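Local coordinates for protein putative sugar isomerase (Parabacteroides distasonis, PDB 3LMZ) that is a putative sugar isomerase, probably rearranging a sugar or sugar derivative in a xylose isomerase-like TIM barrel, its substrate not established, at residues E204-R217 / E245-T257. Sequence-based numbering, arbitrary orientation.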
ATOM      1  N   GLU A 204      -4.603   7.657   5.251  1.00 11.88           N
ATOM      2  CA  GLU A 204      -3.761   6.540   4.826  1.00 12.55           C
ATOM      3  C   GLU A 204      -2.324   6.849   5.231  1.00 13.69           C
ATOM      4  O   GLU A 204      -1.874   7.961   5.049  1.00 13.50           O
ATOM      5  CB  GLU A 204      -3.869   6.381   3.300  1.00 12.40           C
ATOM      6  CG  GLU A 204      -5.207   5.905   2.844  1.00 12.67           C
ATOM      7  CD  GLU A 204      -6.235   7.001   2.567  1.00 13.73           C
ATOM      8  OE1 GLU A 204      -6.144   8.147   3.072  1.00 13.95           O
ATOM      9  OE2 GLU A 204      -7.235   6.721   1.819  1.00 15.26           O
ATOM     10  N   ILE A 205      -1.590   5.821   5.690  1.00 12.73           N
ATOM     11  CA  ILE A 205      -0.212   5.973   6.085  1.00 12.38           C
ATOM     12  C   ILE A 205       0.588   6.460   4.896  1.00 13.55           C
ATOM     13  O   ILE A 205       0.487   5.928   3.769  1.00 14.48           O
ATOM     14  CB  ILE A 205       0.380   4.658   6.648  1.00 11.35           C
ATOM     15  CG1 ILE A 205      -0.236   4.411   8.034  1.00 13.16           C
ATOM     16  CG2 ILE A 205       1.923   4.712   6.658  1.00 13.50           C
ATOM     17  CD1 ILE A 205       0.286   3.177   8.734  1.00 12.98           C
ATOM     18  N   GLY A 206       1.356   7.522   5.144  1.00 12.15           N
ATOM     19  CA  GLY A 206       2.153   8.174   4.120  1.00 14.67           C
ATOM     20  C   GLY A 206       1.570   9.489   3.637  1.00 14.19           C
ATOM     21  O   GLY A 206       2.324  10.354   3.163  1.00 16.07           O
ATOM     22  N   ARG A 207       0.244   9.612   3.711  1.00 12.26           N
ATOM     23  CA  ARG A 207      -0.468  10.828   3.284  1.00 13.93           C
ATOM     24  C   ARG A 207      -0.492  11.912   4.344  1.00 14.49           C
ATOM     25  O   ARG A 207      -0.850  13.047   4.039  1.00 14.33           O
ATOM     26  CB  ARG A 207      -1.897  10.523   2.840  1.00 13.75           C
ATOM     27  CG  ARG A 207      -1.979   9.598   1.710  1.00 12.88           C
ATOM     28  CD  ARG A 207      -3.394   9.558   1.173  1.00 14.05           C
ATOM     29  NE  ARG A 207      -3.724   8.468   0.255  1.00 13.20           N
ATOM     30  CZ  ARG A 207      -4.828   8.413  -0.449  1.00 14.50           C
ATOM     31  NH1 ARG A 207      -5.662   9.449  -0.473  1.00 15.03           N
ATOM     32  NH2 ARG A 207      -5.031   7.373  -1.180  1.00 14.15           N
ATOM     33  N   GLY A 208      -0.261  11.548   5.593  1.00 12.88           N
ATOM     34  CA  GLY A 208      -0.395  12.456   6.731  1.00 14.14           C
ATOM     35  C   GLY A 208       0.917  12.988   7.237  1.00 13.01           C
ATOM     36  O   GLY A 208       1.877  13.146   6.497  1.00 15.08           O
ATOM     37  N   LYS A 209       0.959  13.265   8.524  1.00 12.58           N
ATOM     38  CA  LYS A 209       2.066  14.027   9.111  1.00 14.73           C
ATOM     39  C   LYS A 209       3.058  13.180   9.891  1.00 13.84           C
ATOM     40  O   LYS A 209       4.120  13.689  10.255  1.00 14.48           O
ATOM     41  CB  LYS A 209       1.547  15.152  10.044  1.00 16.91           C
ATOM     42  CG  LYS A 209       0.804  16.243   9.317  1.00 15.82           C
ATOM     43  CD  LYS A 209       1.715  16.927   8.352  1.00 24.53           C
ATOM     44  N   ILE A 210       2.747  11.920  10.184  1.00 14.67           N
ATOM     45  CA  ILE A 210       3.593  11.095  11.055  1.00 14.69           C
ATOM     46  C   ILE A 210       4.916  10.760  10.342  1.00 13.66           C
ATOM     47  O   ILE A 210       4.900  10.496   9.134  1.00 13.59           O
ATOM     48  CB  ILE A 210       2.884   9.799  11.464  1.00 14.21           C
ATOM     49  CG1 ILE A 210       1.698  10.085  12.369  1.00 15.72           C
ATOM     50  CG2 ILE A 210       3.913   8.827  12.101  1.00 14.99           C
ATOM     51  CD1 ILE A 210       2.030  10.392  13.846  1.00 14.10           C
ATOM     52  N   ASP A 211       6.040  10.903  11.049  1.00 13.05           N
ATOM     53  CA  ASP A 211       7.338  10.625  10.447  1.00 13.68           C
ATOM     54  C   ASP A 211       7.670   9.140  10.647  1.00 12.69           C
ATOM     55  O   ASP A 211       8.280   8.726  11.632  1.00 14.07           O
ATOM     56  CB  ASP A 211       8.379  11.493  11.116  1.00 13.00           C
ATOM     57  CG  ASP A 211       9.739  11.480  10.415  1.00 14.42           C
ATOM     58  OD1 ASP A 211      10.024  10.553   9.633  1.00 13.56           O
ATOM     59  OD2 ASP A 211      10.505  12.446  10.687  1.00 18.13           O
ATOM     60  N   PHE A 212       7.246   8.336   9.691  1.00 13.49           N
ATOM     61  CA  PHE A 212       7.478   6.919   9.793  1.00 12.46           C
ATOM     62  C   PHE A 212       8.956   6.502   9.716  1.00 14.90           C
ATOM     63  O   PHE A 212       9.385   5.623  10.480  1.00 14.31           O
ATOM     64  CB  PHE A 212       6.561   6.134   8.809  1.00 15.15           C
ATOM     65  CG  PHE A 212       5.132   6.042   9.289  1.00 15.00           C
ATOM     66  CD1 PHE A 212       4.809   5.204  10.348  1.00 18.91           C
ATOM     67  CD2 PHE A 212       4.160   6.917   8.816  1.00 16.40           C
ATOM     68  CE1 PHE A 212       3.479   5.204  10.858  1.00 15.89           C
ATOM     69  CE2 PHE A 212       2.863   6.881   9.292  1.00 17.96           C
ATOM     70  CZ  PHE A 212       2.536   6.081  10.315  1.00 19.55           C
ATOM     71  N   PRO A 213       9.753   7.097   8.778  1.00 12.70           N
ATOM     72  CA  PRO A 213      11.134   6.773   8.801  1.00 13.90           C
ATOM     73  C   PRO A 213      11.791   7.008  10.177  1.00 14.28           C
ATOM     74  O   PRO A 213      12.561   6.187  10.652  1.00 13.73           O
ATOM     75  CB  PRO A 213      11.695   7.664   7.694  1.00 14.34           C
ATOM     76  CG  PRO A 213      10.633   7.767   6.743  1.00 15.40           C
ATOM     77  CD  PRO A 213       9.375   7.862   7.584  1.00 15.12           C
ATOM     78  N   ALA A 214      11.483   8.141  10.803  1.00 16.21           N
ATOM     79  CA  ALA A 214      12.031   8.440  12.102  1.00 12.94           C
ATOM     80  C   ALA A 214      11.592   7.427  13.171  1.00 13.66           C
ATOM     81  O   ALA A 214      12.391   7.040  14.047  1.00 14.78           O
ATOM     82  CB  ALA A 214      11.697   9.896  12.514  1.00 14.55           C
ATOM     83  N   LEU A 215      10.334   7.027  13.075  1.00 15.92           N
ATOM     84  CA  LEU A 215       9.756   6.055  13.982  1.00 14.05           C
ATOM     85  C   LEU A 215      10.505   4.712  13.828  1.00 13.71           C
ATOM     86  O   LEU A 215      10.937   4.092  14.806  1.00 14.52           O
ATOM     87  CB  LEU A 215       8.245   5.955  13.732  1.00 13.23           C
ATOM     88  CG  LEU A 215       7.469   5.073  14.675  1.00 14.24           C
ATOM     89  CD1 LEU A 215       7.412   5.702  16.123  1.00 18.80           C
ATOM     90  CD2 LEU A 215       6.034   4.692  14.169  1.00 19.12           C
ATOM     91  N   ILE A 216      10.699   4.296  12.594  1.00 14.95           N
ATOM     92  CA  ILE A 216      11.402   3.039  12.329  1.00 13.13           C
ATOM     93  C   ILE A 216      12.854   3.072  12.825  1.00 14.07           C
ATOM     94  O   ILE A 216      13.317   2.141  13.481  1.00 16.94           O
ATOM     95  CB  ILE A 216      11.379   2.753  10.843  1.00 16.20           C
ATOM     96  CG1 ILE A 216       9.960   2.329  10.452  1.00 22.67           C
ATOM     97  CG2 ILE A 216      12.490   1.757  10.420  1.00 16.74           C
ATOM     98  CD1 ILE A 216       9.606   0.970  10.777  1.00 35.38           C
ATOM     99  N   ARG A 217      13.562   4.178  12.584  1.00 14.53           N
ATOM    100  CA  ARG A 217      14.907   4.286  13.082  1.00 14.02           C
ATOM    101  C   ARG A 217      14.934   4.255  14.602  1.00 15.86           C
ATOM    102  O   ARG A 217      15.829   3.656  15.205  1.00 15.39           O
ATOM    103  CB  ARG A 217      15.577   5.565  12.567  1.00 15.43           C
ATOM    104  CG  ARG A 217      15.957   5.544  11.122  1.00 16.55           C
ATOM    105  CD  ARG A 217      16.708   6.831  10.735  1.00 16.27           C
ATOM    106  NE  ARG A 217      16.494   7.066   9.320  1.00 35.81           N
ATOM    107  CZ  ARG A 217      15.654   7.970   8.811  1.00 32.75           C
ATOM    108  NH1 ARG A 217      14.987   8.847   9.583  1.00 30.51           N
ATOM    109  NH2 ARG A 217      15.550   8.049   7.496  1.00 41.45           N
ATOM    110  N   GLU A 245      -3.316   0.190   1.283  1.00 11.62           N
ATOM    111  CA  GLU A 245      -2.353   1.232   0.929  1.00 10.88           C
ATOM    112  C   GLU A 245      -1.461   1.562   2.113  1.00 12.08           C
ATOM    113  O   GLU A 245      -0.250   1.705   1.985  1.00 13.09           O
ATOM    114  CB  GLU A 245      -3.061   2.524   0.496  1.00 13.15           C
ATOM    115  CG  GLU A 245      -2.100   3.659   0.126  1.00 13.83           C
ATOM    116  CD  GLU A 245      -2.776   4.951  -0.331  1.00 14.35           C
ATOM    117  OE1 GLU A 245      -3.985   4.870  -0.715  1.00 15.53           O
ATOM    118  OE2 GLU A 245      -2.058   5.973  -0.356  1.00 13.99           O
ATOM    119  N   SER A 246      -2.049   1.663   3.318  1.00 12.51           N
ATOM    120  CA  SER A 246      -1.277   2.013   4.485  1.00 11.36           C
ATOM    121  C   SER A 246      -0.223   0.932   4.792  1.00 10.66           C
ATOM    122  O   SER A 246       0.931   1.252   5.176  1.00 13.18           O
ATOM    123  CB  SER A 246      -2.196   2.129   5.687  1.00 11.14           C
ATOM    124  OG  SER A 246      -3.114   3.199   5.631  1.00 13.26           O
ATOM    125  N   ILE A 247      -0.586  -0.344   4.653  1.00 11.82           N
ATOM    126  CA  ILE A 247       0.306  -1.460   4.870  1.00 13.13           C
ATOM    127  C   ILE A 247       1.442  -1.432   3.842  1.00 12.51           C
ATOM    128  O   ILE A 247       2.631  -1.651   4.174  1.00 13.88           O
ATOM    129  CB  ILE A 247      -0.484  -2.803   4.909  1.00 12.92           C
ATOM    130  CG1 ILE A 247      -1.340  -2.895   6.180  1.00 12.67           C
ATOM    131  CG2 ILE A 247       0.481  -3.971   4.723  1.00 13.28           C
ATOM    132  CD1 ILE A 247      -0.601  -2.840   7.519  1.00 17.04           C
ATOM    133  N   GLY A 248       1.112  -1.204   2.584  1.00 12.64           N
ATOM    134  CA  GLY A 248       2.160  -1.090   1.580  1.00 12.14           C
ATOM    135  C   GLY A 248       3.167  -0.007   1.845  1.00 12.92           C
ATOM    136  O   GLY A 248       4.337  -0.209   1.734  1.00 12.80           O
ATOM    137  N   TYR A 249       2.673   1.179   2.204  1.00 11.39           N
ATOM    138  CA  TYR A 249       3.533   2.295   2.494  1.00 11.93           C
ATOM    139  C   TYR A 249       4.434   1.909   3.692  1.00 11.23           C
ATOM    140  O   TYR A 249       5.650   2.081   3.714  1.00 13.00           O
ATOM    141  CB  TYR A 249       2.768   3.560   2.750  1.00 11.08           C
ATOM    142  CG  TYR A 249       3.581   4.841   2.615  1.00 12.45           C
ATOM    143  CD1 TYR A 249       4.429   5.241   3.604  1.00 11.09           C
ATOM    144  CD2 TYR A 249       3.489   5.628   1.456  1.00 14.51           C
ATOM    145  CE1 TYR A 249       5.236   6.405   3.437  1.00 12.89           C
ATOM    146  CE2 TYR A 249       4.248   6.753   1.297  1.00 13.53           C
ATOM    147  CZ  TYR A 249       5.124   7.136   2.277  1.00 13.68           C
ATOM    148  OH  TYR A 249       5.891   8.258   2.094  1.00 15.42           O
ATOM    149  N   PHE A 250       3.859   1.371   4.763  1.00 11.18           N
ATOM    150  CA  PHE A 250       4.601   1.044   5.970  1.00 11.91           C
ATOM    151  C   PHE A 250       5.607  -0.070   5.701  1.00 12.31           C
ATOM    152  O   PHE A 250       6.735  -0.072   6.260  1.00 12.62           O
ATOM    153  CB  PHE A 250       3.642   0.617   7.089  1.00 12.13           C
ATOM    154  CG  PHE A 250       4.312   0.431   8.428  1.00 12.64           C
ATOM    155  CD1 PHE A 250       4.570   1.508   9.231  1.00 15.06           C
ATOM    156  CD2 PHE A 250       4.717  -0.818   8.831  1.00 13.35           C
ATOM    157  CE1 PHE A 250       5.207   1.345  10.471  1.00 16.50           C
ATOM    158  CE2 PHE A 250       5.377  -0.981  10.052  1.00 14.37           C
ATOM    159  CZ  PHE A 250       5.626   0.097  10.842  1.00 13.77           C
ATOM    160  N   LYS A 251       5.248  -1.073   4.884  1.00 12.61           N
ATOM    161  CA  LYS A 251       6.210  -2.128   4.552  1.00 13.90           C
ATOM    162  C   LYS A 251       7.457  -1.510   3.867  1.00 13.52           C
ATOM    163  O   LYS A 251       8.600  -1.845   4.165  1.00 13.56           O
ATOM    164  CB  LYS A 251       5.607  -3.186   3.639  1.00 14.37           C
ATOM    165  CG  LYS A 251       4.670  -4.176   4.327  1.00 17.37           C
ATOM    166  CD  LYS A 251       4.064  -5.139   3.287  1.00 17.93           C
ATOM    167  CE  LYS A 251       3.183  -6.201   3.895  1.00 18.25           C
ATOM    168  NZ  LYS A 251       2.667  -7.174   2.842  1.00 14.21           N
ATOM    169  N   ALA A 252       7.201  -0.603   2.924  1.00 12.28           N
ATOM    170  CA  ALA A 252       8.297   0.046   2.240  1.00 12.54           C
ATOM    171  C   ALA A 252       9.168   0.841   3.168  1.00 13.89           C
ATOM    172  O   ALA A 252      10.381   0.738   3.086  1.00 14.73           O
ATOM    173  CB  ALA A 252       7.809   0.930   1.085  1.00 13.62           C
ATOM    174  N   VAL A 253       8.569   1.655   4.039  1.00 13.11           N
ATOM    175  CA  VAL A 253       9.379   2.391   5.027  1.00 16.13           C
ATOM    176  C   VAL A 253      10.225   1.423   5.875  1.00 14.22           C
ATOM    177  O   VAL A 253      11.410   1.656   6.101  1.00 13.64           O
ATOM    178  CB  VAL A 253       8.553   3.320   5.918  1.00 17.11           C
ATOM    179  CG1 VAL A 253       9.474   4.044   6.940  1.00 19.60           C
ATOM    180  CG2 VAL A 253       7.818   4.321   5.090  1.00 18.02           C
ATOM    181  N   SER A 254       9.626   0.295   6.248  1.00 13.70           N
ATOM    182  CA  SER A 254      10.319  -0.720   7.104  1.00 14.15           C
ATOM    183  C   SER A 254      11.530  -1.320   6.362  1.00 15.45           C
ATOM    184  O   SER A 254      12.587  -1.580   6.946  1.00 15.45           O
ATOM    185  CB  SER A 254       9.365  -1.840   7.465  1.00 15.22           C
ATOM    186  OG  SER A 254       8.295  -1.330   8.248  1.00 16.27           O
ATOM    187  N   ASP A 255      11.333  -1.523   5.051  1.00 14.21           N
ATOM    188  CA  ASP A 255      12.318  -2.199   4.227  1.00 15.85           C
ATOM    189  C   ASP A 255      13.506  -1.316   3.834  1.00 14.66           C
ATOM    190  O   ASP A 255      14.661  -1.793   3.687  1.00 16.49           O
ATOM    191  CB  ASP A 255      11.697  -2.667   2.897  1.00 13.31           C
ATOM    192  CG  ASP A 255      10.724  -3.804   3.046  1.00 15.48           C
ATOM    193  OD1 ASP A 255      10.637  -4.417   4.144  1.00 15.17           O
ATOM    194  OD2 ASP A 255      10.009  -4.031   2.033  1.00 16.89           O
ATOM    195  N   LEU A 256      13.235  -0.025   3.604  1.00 15.04           N
ATOM    196  CA  LEU A 256      14.159   0.885   2.908  1.00 16.44           C
ATOM    197  C   LEU A 256      14.822   1.900   3.830  1.00 18.77           C
ATOM    198  O   LEU A 256      15.795   2.577   3.427  1.00 19.31           O
ATOM    199  CB  LEU A 256      13.399   1.606   1.780  1.00 19.31           C
ATOM    200  CG  LEU A 256      12.840   0.722   0.640  1.00 19.95           C
ATOM    201  CD1 LEU A 256      12.024   1.589  -0.274  1.00 23.55           C
ATOM    202  CD2 LEU A 256      13.943  -0.031  -0.141  1.00 22.27           C
ATOM    203  N   THR A 257      14.296   2.044   5.051  1.00 16.49           N
ATOM    204  CA  THR A 257      14.837   3.035   5.991  1.00 20.64           C
ATOM    205  C   THR A 257      16.103   2.433   6.577  1.00 20.90           C
ATOM    206  O   THR A 257      16.241   1.225   6.802  1.00 19.79           O
ATOM    207  CB  THR A 257      13.828   3.378   7.098  1.00 19.98           C
ATOM    208  OG1 THR A 257      12.713   4.016   6.490  1.00 17.03           O
ATOM    209  CG2 THR A 257      14.438   4.314   8.136  1.00 24.37           C
ATOM    210  OXT THR A 257      17.068   3.167   6.846  1.00 23.93           O
TER
HETATM  211  O   HOH W   1       0.296   6.491   0.922  1.00 15.11           O
HETATM  212  O   HOH W   2      17.587   5.828   7.171  1.00 42.06           O
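Glu245 OE2 accepts hydrogen bonds from Arg207 NE (3.1 Å) and from a water that also donates to Ile205 O, and forms a salt bridge to Lys251 NZ of the second subunit. Arg207 holds the carboxylate side-on, its NH2 reaching Glu245 OE1 at 2.8 Å on the syn lone pair, with the two planes 39° apart. Glu245 gets there fully extended, CG anti to the backbone N (chi1 179°), while Glu204, itself paired with Lys234, lays its carboxylate over one guanidinium face. A leucine in place of Arg207 would probably leave the neighbouring carboxylates of Glu204 and Glu245 without the guanidinium charge they share. Next along, Ile205 N donates almost straight to Ser246 OG (3.0 Å, 169°), and that hydroxyl is also bonded to Gly242 O. In the type II turn, Gly206 CA sits 3.5 Å above the centre of the Tyr249 ring, a CH-pi contact where a CB would clash. Farther on, Val253 CG1 packs 3.6 Å from Pro213 N, Phe212 CD1 meets the Phe250 ring at its edge, and Ile216 CG2 rests on Thr257 CB. The contact thus packs outer barrel helices 212-221 and 240-256 together, with strands 185-193 and 227-230 beneath and Asp255 of the second subunit bonded to Tyr249 OH.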